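Local coordinates for cathepsin L Propeptide (Toxoplasma gondii, PDB 3F75), which is the propeptide of a cathepsin L-like cysteine protease and belongs to the I29 family of inhibitory prodomains, at residues 26-29 against 35-38. Numbering follows the deposited sequence. Where two conformers were deposited one is given.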
loop_
_atom_site.group_PDB
_atom_site.type_symbol
_atom_site.label_atom_id
_atom_site.label_comp_id
_atom_site.label_asym_id
_atom_site.label_seq_id
_atom_site.Cartn_x
_atom_site.Cartn_y
_atom_site.Cartn_z
ATOM N N SER B 26 -22.675 -15.476 -5.898
ATOM C CA SER B 26 -23.807 -14.620 -5.505
ATOM C C SER B 26 -23.543 -13.898 -4.202
ATOM O O SER B 26 -23.816 -12.718 -4.100
ATOM C CB SER B 26 -25.102 -15.423 -5.387
ATOM O OG SER B 26 -25.399 -16.023 -6.628
ATOM N N SER B 27 -22.983 -14.607 -3.223
ATOM C CA SER B 27 -22.566 -13.998 -1.974
ATOM C C SER B 27 -21.488 -12.902 -2.196
ATOM O O SER B 27 -21.505 -11.863 -1.533
ATOM C CB SER B 27 -22.041 -15.071 -1.021
ATOM O OG SER B 27 -21.731 -14.510 0.232
ATOM N N PHE B 28 -20.534 -13.175 -3.086
ATOM C CA PHE B 28 -19.497 -12.222 -3.476
ATOM C C PHE B 28 -20.157 -10.976 -4.088
ATOM O O PHE B 28 -19.809 -9.853 -3.731
ATOM C CB PHE B 28 -18.527 -12.883 -4.480
ATOM C CG PHE B 28 -17.546 -11.933 -5.123
ATOM C CD1 PHE B 28 -16.405 -11.532 -4.454
ATOM C CD2 PHE B 28 -17.753 -11.470 -6.412
ATOM C CE1 PHE B 28 -15.479 -10.682 -5.050
ATOM C CE2 PHE B 28 -16.844 -10.599 -7.016
ATOM C CZ PHE B 28 -15.701 -10.202 -6.333
ATOM N N GLN B 29 -21.092 -11.179 -5.007
ATOM C CA GLN B 29 -21.795 -10.066 -5.651
ATOM C C GLN B 29 -22.543 -9.223 -4.620
ATOM O O GLN B 29 -22.486 -7.997 -4.666
ATOM C CB GLN B 29 -22.778 -10.569 -6.714
ATOM C CG GLN B 29 -22.120 -11.040 -7.995
ATOM C CD GLN B 29 -23.096 -11.109 -9.158
ATOM O OE1 GLN B 29 -23.578 -12.181 -9.491
ATOM N NE2 GLN B 29 -23.386 -9.968 -9.778
ATOM N N SER B 35 -21.900 -5.760 -9.797
ATOM C CA SER B 35 -22.853 -5.997 -10.874
ATOM C C SER B 35 -22.138 -5.888 -12.208
ATOM O O SER B 35 -21.045 -5.320 -12.295
ATOM C CB SER B 35 -24.001 -4.977 -10.805
ATOM O OG SER B 35 -23.521 -3.649 -10.967
ATOM N N TYR B 36 -22.753 -6.435 -13.251
ATOM C CA TYR B 36 -22.117 -6.503 -14.541
ATOM C C TYR B 36 -23.070 -6.104 -15.653
ATOM O O TYR B 36 -24.184 -6.634 -15.753
ATOM C CB TYR B 36 -21.559 -7.908 -14.777
ATOM C CG TYR B 36 -20.663 -8.346 -13.633
ATOM C CD1 TYR B 36 -19.371 -7.856 -13.514
ATOM C CD2 TYR B 36 -21.127 -9.218 -12.655
ATOM C CE1 TYR B 36 -18.553 -8.236 -12.449
ATOM C CE2 TYR B 36 -20.322 -9.601 -11.575
ATOM C CZ TYR B 36 -19.042 -9.117 -11.478
ATOM O OH TYR B 36 -18.247 -9.507 -10.420
ATOM N N ALA B 37 -22.566 -5.215 -16.511
ATOM C CA ALA B 37 -23.315 -4.592 -17.586
ATOM C C ALA B 37 -23.661 -5.497 -18.782
ATOM O O ALA B 37 -24.568 -5.165 -19.563
ATOM C CB ALA B 37 -22.560 -3.326 -18.054
ATOM N N THR B 38 -22.927 -6.603 -18.954
ATOM C CA THR B 38 -23.252 -7.587 -19.983
ATOM C C THR B 38 -23.175 -8.998 -19.425
ATOM O O THR B 38 -22.429 -9.253 -18.482
ATOM C CB THR B 38 -22.292 -7.531 -21.171
ATOM O OG1 THR B 38 -20.994 -7.998 -20.769
ATOM C CG2 THR B 38 -22.175 -6.109 -21.729
#
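Tyr-36 touches Gln-29 with its CD2 and CE2 atoms and Phe-28 with its hydroxyl oxygen, all by van der Waals contact. The carboxamide of Gln-29 comes close to ring atoms CD2 and CE2, with NE2 3.6 Å from Tyr-36 CE2 and CD 4.0 Å from the same carbon. Amide and ring planes stand 45° apart, and the amide approaches obliquely. With CG anti to its carbonyl carbon (chi1 -75°) and the chain extended beyond it, the Gln-29 side chain reaches from its helix to the tyrosine; NE2 also passes 4.2 Å from Ser-35 CA. Further along, the phenol oxygen arrives at the edge of the Phe-28 ring, in its plane, where Tyr-36 OH is 3.8 Å from Phe-28 CE2, and the two side chains cross at about a right angle.

The contact packs the loop that joins helix 18-32 to helix 39-60, the crossed helices of the I29 prodomain, back against the end part of the first helix. Phe-28 faces inward here, its ring meeting those of Phe-49 and Tyr-32, while Tyr-36 also rests on Glu-41, Lys-42 and Arg-45 of the second helix.

Polar groups at the interface are held from outside the two segments. Gln-29 NE2 is hydrogen-bonded to Lys-34 O, which ties the helix side chain to the connecting loop and helps fix the amide beside the tyrosine. Tyr-36 OH is hydrogen-bonded to Asp-75 OD2, anchoring the phenol at the Phe-28 edge. At the far end of segment 35-38, Thr-38 is the N-cap of helix 39-60, its OG1 bonded to Glu-41 N.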